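Local coordinates for uncharacterized protein (Bacteroides vulgatus, PDB 4ZGF) that is of unknown function but binds calcium and has a lipocalin-like antiparallel sheet, consistent with its membership of the calycin clan, at residues T10-F16 with I53-T59; Y17-W22 with K129-I133; N72-T78 with N91-P97. All blocks are in the same frame, centred on the assembly; numbering follows the deposited sequence. Where two conformers were deposited one is given.

Contact 1: residues T10-F16 with I53-T59; sequences TWHVVDF and IHGFNIT. With ACT (acetate ion), chain J.
With CG1 of V13 turned anti to the backbone N (chi1 170°), its two methyls are divided between neighbours: CG2 lies alongside F56 CB at 3.6 Å, while CG1 faces the CD1 methyl of I53. I53 takes chi1 72°, which sets CG1 between its own backbone N and carbonyl carbon; from there the extended chain carries CD1 across V13 at about a right angle and up to the ring edge of F16, 4.2 Å from F16 CD1. Alongside these contacts the two backbones pair. W11 N donates to I58 O (2.9 Å) and I58 N returns a bond to W11 O (2.8 Å), the closed ring of a hydrogen-bonded antiparallel pair; V13 N to F56 O adds a third. Strand 57-60 joins strand 11-21 shortly after helix 40-54, in an antiparallel sheet consistent with the lipocalin-like fold of the calycin clan, with F105 of helix 100-111 packed on V13 and F56. On the polar face, H12 and N57 lie side by side, and one water contacts H12 ND1, N57 ND2 and H54 O. H54 ND1 donates almost straight (171°) to OXT of an acetate ion, probably from the crystallisation liquor, while a water links H54 NE2 to V14 O.

Contact 2: residues Y17-W22 with K129-I133; sequences YGKANW and KKTYI
Y17 and Y132 make the dense part of this contact, where CB of Y17 stands over the centre of the Y132 ring, 3.5 Å from the centroid and close to the ring normal, in a CH-pi contact. The two rings are nearly parallel, their planes 9° apart, but slid so far that they barely overlap; the edge carbon Y132 CE1 comes over the face of Y17, 3.3 Å from Y17 CG. A chi1 of 55° at Y132 folds its ring back toward strand 11-21 and so makes this meeting possible. A20 CB then meets the edge of the Y132 ring, and W22 CZ3 approaches Y132 CB at 3.8 Å, the indole plane oblique to the phenol, which completes a cluster of three aromatics. L123 of strand 121-125 packs on both W22 and Y132.

The backbones of Y17 and Y132 exchange two bonds as an antiparallel hydrogen-bonded pair, the one from Y17 N to Y132 O being 2.8 Å long. The pairing frays where the chain turns a corner at K19: A20 N still reaches K130 O (3.0 Å), but from well above the carbonyl plane. This side is hydrated. One water joins K19 N to K130 O, and another gathers A20 O, W22 N and K129 O. The K19 ammonium group makes a salt bridge with E28, whereas K129 crosses the indole at about a right angle, CG over the face of its five-membered ring in a CH-pi contact and CD 3.6 Å from W22 CD1. Strands 11-21 and 132-136 are therefore held at this end of the sheet by ring and CH-pi contacts together with backbone bonds, while K129 contributes methylenes and the charge of K19 is paired outside the contact.

Contact 3: residues N72-T78 with N91-P97; sequences NGTIEGT and NFTKTPP
K94 reaches along strand 73-82 from E76 to T74, and each part of its side chain has a partner. CB lies 3.9 Å from E76 CB, on the face of the hairpin that the two residues share. A chi1 of 178° sends the K94 chain straight out; CG passes T74 O, and CD packs against the carboxylate carbon of E76, K94 CD lying 3.7 Å from E76 CD. CE closes on T74 OG1, and a bend at the last torsion turns NZ toward T74, where in this conformer K94 NZ donates to both T74 O (2.9 Å) and T74 OG1 (3.0 Å). E76 OE2 lies 5.6 Å from K94 NZ, which may add a weak long-range attraction, though the charged atoms are not in contact.

Strands 73-82 and 87-92 form a beta hairpin, and a classic bulge interrupts their pairing: T93 and K94 both face E76, whose O accepts from T93 N and K94 N on the same face of its carbonyl plane. A water joins E76 OE1 to T93 OG1 here. Beyond the bulge, T78 and N91 resume a regular hydrogen-bonded pair. G77 sits at the shift in register, with its CA 3.1 Å from N91 O in a CA-H...O contact.

On the other side of the hairpin I75 meets the edge of the F92 ring through CB, while its CG2 touches P96 CD at 3.7 Å. F105 of helix 100-111 and F66 of strand 65-70 also pack on I75. At the far end, N72 ND2 gives P97 O a nearly straight bond (169°), which leaves in the plane of the amide yet arrives above that of the carbonyl.

All three contacts belong to one antiparallel sheet. Contact 1 is buried near the centre of the chain, contact 2 lies at the surface, and contact 3 is partly buried. Contacts 1 and 2 use successive parts of strand 11-21, bound to different neighbours, and meet where I133 packs on V13 and F16. Contact 3 joins two other strands and touches contact 1 through I58 and I75; it is about 24 Å, centre to centre, from contact 2, across the middle of the molecule. Contact 1 combines backbone bonds and apolar packing with a water-bridged polar face, contact 2 relies on aromatic rings and lysine methylenes, and contact 3 on a bulged backbone with lysine-to-threonine hydrogen bonds.

Contact 1: residues T10-F16 with I53-T59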
loop_
_atom_site.group_PDB
_atom_site.type_symbol
_atom_site.label_atom_id
_atom_site.label_comp_id
_atom_site.label_asym_id
_atom_site.label_seq_id
_atom_site.Cartn_x
_atom_site.Cartn_y
_atom_site.Cartn_z
ATOM N N THR A 10 1.913 -12.129 4.134
ATOM C CA THR A 10 1.070 -10.972 4.334
ATOM C C THR A 10 1.889 -9.689 4.180
ATOM O O THR A 10 2.973 -9.579 4.782
ATOM C CB THR A 10 0.470 -10.969 5.777
ATOM O OG1 THR A 10 0.087 -12.317 6.152
ATOM C CG2 THR A 10 -0.703 -9.997 5.838
ATOM N N TRP A 11 1.325 -8.695 3.486
ATOM C CA TRP A 11 1.871 -7.357 3.372
ATOM C C TRP A 11 0.999 -6.383 4.172
ATOM O O TRP A 11 -0.217 -6.316 3.975
ATOM C CB TRP A 11 1.931 -6.927 1.896
ATOM C CG TRP A 11 2.987 -7.584 1.065
ATOM C CD1 TRP A 11 2.774 -8.472 0.061
ATOM C CD2 TRP A 11 4.412 -7.386 1.134
ATOM N NE1 TRP A 11 3.968 -8.815 -0.534
ATOM C CE2 TRP A 11 4.988 -8.153 0.100
ATOM C CE3 TRP A 11 5.253 -6.649 1.977
ATOM C CZ2 TRP A 11 6.359 -8.168 -0.139
ATOM C CZ3 TRP A 11 6.611 -6.679 1.729
ATOM C CH2 TRP A 11 7.147 -7.428 0.695
ATOM N N HIS A 12 1.637 -5.616 5.059
ATOM C CA HIS A 12 0.993 -4.682 5.963
ATOM C C HIS A 12 1.379 -3.259 5.597
ATOM O O HIS A 12 2.553 -2.991 5.312
ATOM C CB HIS A 12 1.464 -4.969 7.406
ATOM C CG HIS A 12 1.099 -6.308 7.926
ATOM N ND1 HIS A 12 -0.049 -6.526 8.646
ATOM C CD2 HIS A 12 1.748 -7.493 7.820
ATOM C CE1 HIS A 12 -0.067 -7.795 8.984
ATOM N NE2 HIS A 12 0.995 -8.405 8.498
ATOM N N VAL A 13 0.428 -2.322 5.619
ATOM C CA VAL A 13 0.751 -0.951 5.207
ATOM C C VAL A 13 1.696 -0.277 6.213
ATOM O O VAL A 13 1.513 -0.305 7.424
ATOM C CB VAL A 13 -0.539 -0.118 5.078
ATOM C CG1 VAL A 13 -0.242 1.352 4.885
ATOM C CG2 VAL A 13 -1.355 -0.625 3.913
ATOM N N VAL A 14 2.717 0.356 5.624
ATOM C CA VAL A 14 3.625 1.257 6.350
ATOM C C VAL A 14 3.105 2.687 6.245
ATOM O O VAL A 14 2.788 3.319 7.260
ATOM C CB VAL A 14 5.073 1.110 5.850
ATOM C CG1 VAL A 14 5.990 2.108 6.547
ATOM C CG2 VAL A 14 5.566 -0.308 6.041
ATOM N N ASP A 15 3.024 3.241 5.028
ATOM C CA ASP A 15 2.492 4.607 4.837
ATOM C C ASP A 15 2.282 4.806 3.340
ATOM O O ASP A 15 2.649 3.957 2.501
ATOM C CB ASP A 15 3.485 5.666 5.406
ATOM C CG ASP A 15 2.853 6.950 5.942
ATOM O OD1 ASP A 15 1.742 7.315 5.501
ATOM O OD2 ASP A 15 3.535 7.595 6.783
ATOM N N PHE A 16 1.670 5.949 3.063
ATOM C CA PHE A 16 1.570 6.524 1.714
ATOM C C PHE A 16 2.666 7.550 1.589
ATOM O O PHE A 16 2.901 8.306 2.523
ATOM C CB PHE A 16 0.198 7.180 1.543
ATOM C CG PHE A 16 -0.969 6.227 1.620
ATOM C CD1 PHE A 16 -1.510 5.869 2.842
ATOM C CD2 PHE A 16 -1.561 5.707 0.470
ATOM C CE1 PHE A 16 -2.595 4.996 2.933
ATOM C CE2 PHE A 16 -2.658 4.858 0.552
ATOM C CZ PHE A 16 -3.172 4.514 1.770
ATOM N N ILE A 53 -4.488 2.921 9.388
ATOM C CA ILE A 53 -3.898 2.333 8.175
ATOM C C ILE A 53 -2.952 1.187 8.510
ATOM O O ILE A 53 -2.731 0.301 7.686
ATOM C CB ILE A 53 -3.212 3.373 7.264
ATOM C CG1 ILE A 53 -1.907 3.898 7.855
ATOM C CG2 ILE A 53 -4.219 4.442 6.872
ATOM C CD1 ILE A 53 -1.135 4.844 6.949
ATOM N N HIS A 54 -2.404 1.168 9.740
ATOM C CA HIS A 54 -1.590 0.035 10.126
ATOM C C HIS A 54 -2.378 -1.275 10.182
ATOM O O HIS A 54 -1.782 -2.353 10.086
ATOM C CB HIS A 54 -0.898 0.276 11.459
ATOM C CG HIS A 54 0.169 1.305 11.394
ATOM N ND1 HIS A 54 0.629 1.913 12.538
ATOM C CD2 HIS A 54 0.909 1.797 10.377
ATOM C CE1 HIS A 54 1.605 2.742 12.239
ATOM N NE2 HIS A 54 1.800 2.704 10.941
ATOM N N GLY A 55 -3.702 -1.178 10.331
ATOM C CA GLY A 55 -4.558 -2.348 10.245
ATOM C C GLY A 55 -4.807 -2.854 8.836
ATOM O O GLY A 55 -5.466 -3.889 8.673
ATOM N N PHE A 56 -4.322 -2.154 7.820
ATOM C CA PHE A 56 -4.580 -2.535 6.428
ATOM C C PHE A 56 -3.524 -3.532 5.963
ATOM O O PHE A 56 -2.321 -3.303 6.103
ATOM C CB PHE A 56 -4.549 -1.312 5.505
ATOM C CG PHE A 56 -5.640 -0.295 5.704
ATOM C CD1 PHE A 56 -6.591 -0.375 6.696
ATOM C CD2 PHE A 56 -5.718 0.782 4.828
ATOM C CE1 PHE A 56 -7.568 0.594 6.825
ATOM C CE2 PHE A 56 -6.715 1.722 4.946
ATOM C CZ PHE A 56 -7.662 1.629 5.937
ATOM N N ASN A 57 -3.985 -4.645 5.383
ATOM C CA ASN A 57 -3.058 -5.658 4.897
ATOM C C ASN A 57 -3.661 -6.362 3.675
ATOM O O ASN A 57 -4.876 -6.319 3.437
ATOM C CB ASN A 57 -2.645 -6.624 6.029
ATOM C CG ASN A 57 -3.797 -7.359 6.655
ATOM O OD1 ASN A 57 -4.248 -8.369 6.140
ATOM N ND2 ASN A 57 -4.313 -6.850 7.736
ATOM N N ILE A 58 -2.773 -6.991 2.921
ATOM C CA ILE A 58 -3.134 -7.687 1.699
ATOM C C ILE A 58 -2.232 -8.894 1.538
ATOM O O ILE A 58 -1.051 -8.844 1.857
ATOM C CB ILE A 58 -3.055 -6.708 0.471
ATOM C CG1 ILE A 58 -3.610 -7.342 -0.818
ATOM C CG2 ILE A 58 -1.657 -6.159 0.280
ATOM C CD1 ILE A 58 -3.864 -6.325 -1.912
ATOM N N THR A 59 -2.804 -9.985 1.015
ATOM C CA THR A 59 -2.072 -11.205 0.751
ATOM C C THR A 59 -2.336 -11.610 -0.704
ATOM O O THR A 59 -3.467 -11.917 -1.081
ATOM C CB THR A 59 -2.488 -12.320 1.717
ATOM O OG1 THR A 59 -2.266 -11.874 3.062
ATOM C CG2 THR A 59 -1.703 -13.579 1.482
HETATM C C ACT J . -0.132 1.900 15.856
HETATM O O ACT J . -0.601 1.474 16.955
HETATM O OXT ACT J . -0.533 1.419 14.892
HETATM C CH3 ACT J . 0.916 2.989 15.814
HETATM O O HOH W 1 -2.157 -13.693 5.157
HETATM O O HOH W 2 -2.328 -5.102 9.359
HETATM O O HOH W 3 0.935 -2.203 9.422
HETATM O O HOH W 4 4.000 3.691 9.623
#

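Contact 2: residues Y17-W22 with K129-I133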
loop_
_atom_site.group_PDB
_atom_site.type_symbol
_atom_site.label_atom_id
_atom_site.label_comp_id
_atom_site.label_asym_id
_atom_site.label_seq_id
_atom_site.Cartn_x
_atom_site.Cartn_y
_atom_site.Cartn_z
ATOM N N TYR A 17 3.358 7.584 0.452
ATOM C CA TYR A 17 4.515 8.440 0.275
ATOM C C TYR A 17 4.280 9.406 -0.871
ATOM O O TYR A 17 3.755 9.025 -1.927
ATOM C CB TYR A 17 5.768 7.595 -0.017
ATOM C CG TYR A 17 6.237 6.813 1.207
ATOM C CD1 TYR A 17 5.525 5.729 1.679
ATOM C CD2 TYR A 17 7.379 7.183 1.895
ATOM C CE1 TYR A 17 5.914 5.040 2.805
ATOM C CE2 TYR A 17 7.810 6.483 3.013
ATOM C CZ TYR A 17 7.072 5.426 3.476
ATOM O OH TYR A 17 7.413 4.710 4.602
ATOM N N GLY A 18 4.664 10.651 -0.666
ATOM C CA GLY A 18 4.580 11.683 -1.687
ATOM C C GLY A 18 5.934 12.256 -2.007
ATOM O O GLY A 18 6.958 11.902 -1.433
ATOM N N LYS A 19 5.963 13.167 -2.978
ATOM C CA LYS A 19 7.227 13.793 -3.405
ATOM C C LYS A 19 8.244 12.704 -3.705
ATOM O O LYS A 19 9.424 12.816 -3.329
ATOM C CB LYS A 19 7.807 14.763 -2.343
ATOM C CG LYS A 19 6.885 15.903 -1.952
ATOM C CD LYS A 19 7.512 16.835 -0.905
ATOM C CE LYS A 19 6.489 17.780 -0.269
ATOM N NZ LYS A 19 7.071 18.642 0.809
ATOM N N ALA A 20 7.833 11.660 -4.414
ATOM C CA ALA A 20 8.702 10.510 -4.543
ATOM C C ALA A 20 9.868 10.755 -5.466
ATOM O O ALA A 20 9.772 11.527 -6.451
ATOM C CB ALA A 20 7.945 9.295 -5.047
ATOM N N ASN A 21 10.954 10.068 -5.165
ATOM C CA ASN A 21 12.074 9.851 -6.108
ATOM C C ASN A 21 12.104 8.352 -6.329
ATOM O O ASN A 21 12.785 7.599 -5.626
ATOM C CB ASN A 21 13.383 10.371 -5.547
ATOM C CG ASN A 21 14.524 10.320 -6.537
ATOM O OD1 ASN A 21 14.379 9.888 -7.644
ATOM N ND2 ASN A 21 15.657 10.826 -6.157
ATOM N N TRP A 22 11.310 7.899 -7.291
ATOM C CA TRP A 22 11.071 6.479 -7.495
ATOM C C TRP A 22 12.347 5.703 -7.777
ATOM O O TRP A 22 12.550 4.606 -7.240
ATOM C CB TRP A 22 10.047 6.317 -8.624
ATOM C CG TRP A 22 9.663 4.915 -8.916
ATOM C CD1 TRP A 22 9.893 4.236 -10.073
ATOM C CD2 TRP A 22 8.917 4.015 -8.074
ATOM N NE1 TRP A 22 9.332 2.986 -10.017
ATOM C CE2 TRP A 22 8.744 2.818 -8.792
ATOM C CE3 TRP A 22 8.405 4.093 -6.783
ATOM C CZ2 TRP A 22 8.074 1.712 -8.252
ATOM C CZ3 TRP A 22 7.750 2.990 -6.248
ATOM C CH2 TRP A 22 7.603 1.812 -6.963
ATOM N N LYS A 129 4.655 8.093 -11.073
ATOM C CA LYS A 129 5.742 7.823 -10.142
ATOM C C LYS A 129 5.968 8.927 -9.121
ATOM O O LYS A 129 7.060 9.010 -8.557
ATOM C CB LYS A 129 7.020 7.401 -10.875
ATOM C CG LYS A 129 6.855 6.172 -11.737
ATOM C CD LYS A 129 8.064 5.899 -12.640
ATOM C CE LYS A 129 8.384 6.960 -13.699
ATOM N NZ LYS A 129 9.611 6.499 -14.452
ATOM N N LYS A 130 4.945 9.727 -8.821
ATOM C CA LYS A 130 5.104 10.822 -7.859
ATOM C C LYS A 130 4.797 10.403 -6.437
ATOM O O LYS A 130 5.111 11.131 -5.492
ATOM C CB LYS A 130 4.163 11.980 -8.190
ATOM C CG LYS A 130 4.381 12.625 -9.541
ATOM C CD LYS A 130 3.708 13.976 -9.577
ATOM C CE LYS A 130 3.611 14.511 -10.979
ATOM N NZ LYS A 130 4.965 14.778 -11.546
ATOM N N THR A 131 4.119 9.273 -6.289
ATOM C CA THR A 131 3.682 8.746 -4.999
ATOM C C THR A 131 3.908 7.258 -5.028
ATOM O O THR A 131 4.067 6.648 -6.075
ATOM C CB THR A 131 2.202 9.076 -4.730
ATOM O OG1 THR A 131 1.404 8.468 -5.755
ATOM C CG2 THR A 131 1.919 10.571 -4.674
ATOM N N TYR A 132 3.835 6.650 -3.838
ATOM C CA TYR A 132 3.742 5.189 -3.751
ATOM C C TYR A 132 3.143 4.825 -2.413
ATOM O O TYR A 132 3.140 5.615 -1.477
ATOM C CB TYR A 132 5.093 4.495 -3.965
ATOM C CG TYR A 132 6.231 4.918 -3.071
ATOM C CD1 TYR A 132 6.464 4.319 -1.837
ATOM C CD2 TYR A 132 7.105 5.916 -3.469
ATOM C CE1 TYR A 132 7.526 4.694 -1.033
ATOM C CE2 TYR A 132 8.147 6.332 -2.660
ATOM C CZ TYR A 132 8.376 5.716 -1.443
ATOM O OH TYR A 132 9.438 6.147 -0.689
ATOM N N ILE A 133 2.659 3.584 -2.328
ATOM C CA ILE A 133 2.300 2.980 -1.034
ATOM C C ILE A 133 3.389 1.957 -0.745
ATOM O O ILE A 133 3.848 1.226 -1.634
ATOM C CB ILE A 133 0.880 2.410 -1.045
ATOM C CG1 ILE A 133 0.518 1.847 0.326
ATOM C CG2 ILE A 133 0.644 1.429 -2.185
ATOM C CD1 ILE A 133 -0.961 1.498 0.463
HETATM O O HOH W 5 3.713 13.868 -4.728
HETATM O O HOH W 6 9.760 9.737 -8.934
#

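Contact 3: residues N72-T78 with N91-P97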
loop_
_atom_site.group_PDB
_atom_site.type_symbol
_atom_site.label_atom_id
_atom_site.label_comp_id
_atom_site.label_asym_id
_atom_site.label_seq_id
_atom_site.Cartn_x
_atom_site.Cartn_y
_atom_site.Cartn_z
ATOM N N ASN A 72 -13.949 -1.969 7.945
ATOM C CA ASN A 72 -15.238 -2.615 7.648
ATOM C C ASN A 72 -15.202 -3.970 6.989
ATOM O O ASN A 72 -16.260 -4.565 6.791
ATOM C CB ASN A 72 -16.200 -1.725 6.858
ATOM C CG ASN A 72 -16.595 -0.499 7.592
ATOM O OD1 ASN A 72 -16.873 -0.569 8.810
ATOM N ND2 ASN A 72 -16.629 0.617 6.906
ATOM N N GLY A 73 -14.067 -4.480 6.653
ATOM C CA GLY A 73 -14.062 -5.821 6.073
ATOM C C GLY A 73 -12.996 -6.045 5.017
ATOM O O GLY A 73 -12.004 -5.323 4.830
ATOM N N THR A 74 -13.253 -7.063 4.250
ATOM C CA THR A 74 -12.271 -7.546 3.322
ATOM C C THR A 74 -12.374 -6.913 1.947
ATOM O O THR A 74 -13.434 -6.522 1.457
ATOM C CB THR A 74 -12.326 -9.042 3.157
ATOM O OG1 THR A 74 -13.599 -9.396 2.640
ATOM C CG2 THR A 74 -12.053 -9.732 4.473
ATOM N N ILE A 75 -11.191 -6.905 1.316
ATOM C CA ILE A 75 -11.054 -6.666 -0.124
ATOM C C ILE A 75 -10.721 -7.988 -0.776
ATOM O O ILE A 75 -10.079 -8.852 -0.178
ATOM C CB ILE A 75 -9.993 -5.599 -0.431
ATOM C CG1 ILE A 75 -8.658 -5.916 0.224
ATOM C CG2 ILE A 75 -10.501 -4.243 -0.034
ATOM C CD1 ILE A 75 -7.501 -5.007 -0.157
ATOM N N GLU A 76 -11.133 -8.145 -2.039
ATOM C CA GLU A 76 -10.783 -9.301 -2.829
ATOM C C GLU A 76 -10.577 -8.866 -4.267
ATOM O O GLU A 76 -11.181 -7.894 -4.717
ATOM C CB GLU A 76 -11.914 -10.367 -2.836
ATOM C CG GLU A 76 -12.303 -10.861 -1.452
ATOM C CD GLU A 76 -13.432 -11.841 -1.448
ATOM O OE1 GLU A 76 -14.134 -11.978 -2.448
ATOM O OE2 GLU A 76 -13.669 -12.465 -0.406
ATOM N N GLY A 77 -9.800 -9.658 -5.008
ATOM C CA GLY A 77 -9.651 -9.417 -6.435
ATOM C C GLY A 77 -8.597 -10.295 -7.040
ATOM O O GLY A 77 -8.272 -11.362 -6.538
ATOM N N THR A 78 -8.097 -9.824 -8.182
ATOM C CA THR A 78 -7.083 -10.529 -8.927
ATOM C C THR A 78 -5.902 -9.594 -9.189
ATOM O O THR A 78 -6.021 -8.369 -9.058
ATOM C CB THR A 78 -7.639 -11.106 -10.245
ATOM O OG1 THR A 78 -8.006 -10.010 -11.074
ATOM C CG2 THR A 78 -8.866 -11.972 -9.978
ATOM N N ASN A 91 -6.842 -5.700 -9.679
ATOM C CA ASN A 91 -8.262 -5.582 -10.071
ATOM C C ASN A 91 -9.102 -5.963 -8.887
ATOM O O ASN A 91 -8.964 -7.076 -8.357
ATOM C CB ASN A 91 -8.550 -6.545 -11.227
ATOM C CG ASN A 91 -7.410 -6.530 -12.220
ATOM O OD1 ASN A 91 -7.048 -5.470 -12.739
ATOM N ND2 ASN A 91 -6.796 -7.703 -12.444
ATOM N N PHE A 92 -9.983 -5.085 -8.435
ATOM C CA PHE A 92 -10.868 -5.411 -7.297
ATOM C C PHE A 92 -12.164 -6.049 -7.778
ATOM O O PHE A 92 -12.810 -5.578 -8.718
ATOM C CB PHE A 92 -11.210 -4.162 -6.505
ATOM C CG PHE A 92 -10.062 -3.649 -5.667
ATOM C CD1 PHE A 92 -9.123 -2.768 -6.219
ATOM C CD2 PHE A 92 -9.926 -4.010 -4.336
ATOM C CE1 PHE A 92 -8.082 -2.310 -5.444
ATOM C CE2 PHE A 92 -8.886 -3.536 -3.581
ATOM C CZ PHE A 92 -7.963 -2.683 -4.132
ATOM N N THR A 93 -12.577 -7.091 -7.050
ATOM C CA THR A 93 -13.924 -7.678 -7.192
ATOM C C THR A 93 -14.807 -7.438 -5.995
ATOM O O THR A 93 -16.030 -7.546 -6.115
ATOM C CB THR A 93 -13.853 -9.160 -7.565
ATOM O OG1 THR A 93 -13.092 -9.862 -6.595
ATOM C CG2 THR A 93 -13.189 -9.344 -8.939
ATOM N N LYS A 94 -14.229 -7.130 -4.830
ATOM C CA LYS A 94 -15.011 -6.846 -3.622
ATOM C C LYS A 94 -14.290 -5.777 -2.838
ATOM O O LYS A 94 -13.071 -5.893 -2.613
ATOM C CB LYS A 94 -15.130 -8.090 -2.751
ATOM C CG LYS A 94 -15.900 -7.895 -1.437
ATOM C CD LYS A 94 -15.689 -9.074 -0.474
ATOM C CE LYS A 94 -16.415 -8.933 0.869
ATOM N NZ LYS A 94 -15.964 -7.820 1.767
ATOM N N THR A 95 -15.049 -4.774 -2.392
ATOM C CA THR A 95 -14.561 -3.777 -1.424
ATOM C C THR A 95 -15.633 -3.619 -0.357
ATOM O O THR A 95 -16.840 -3.736 -0.638
ATOM C CB THR A 95 -14.240 -2.425 -2.081
ATOM O OG1 THR A 95 -15.386 -1.910 -2.765
ATOM C CG2 THR A 95 -13.064 -2.537 -3.032
ATOM N N PRO A 96 -15.225 -3.361 0.901
ATOM C CA PRO A 96 -16.166 -3.203 2.011
ATOM C C PRO A 96 -16.741 -1.805 2.016
ATOM O O PRO A 96 -16.292 -0.940 1.281
ATOM C CB PRO A 96 -15.266 -3.460 3.217
ATOM C CG PRO A 96 -13.928 -2.920 2.829
ATOM C CD PRO A 96 -13.816 -3.245 1.350
ATOM N N PRO A 97 -17.730 -1.566 2.872
ATOM C CA PRO A 97 -18.292 -0.247 3.010
ATOM C C PRO A 97 -17.216 0.833 3.141
ATOM O O PRO A 97 -16.284 0.731 3.938
ATOM C CB PRO A 97 -19.159 -0.395 4.277
ATOM C CG PRO A 97 -19.677 -1.801 4.170
ATOM C CD PRO A 97 -18.470 -2.575 3.661
HETATM O O HOH W 7 -14.829 -11.259 -5.007
#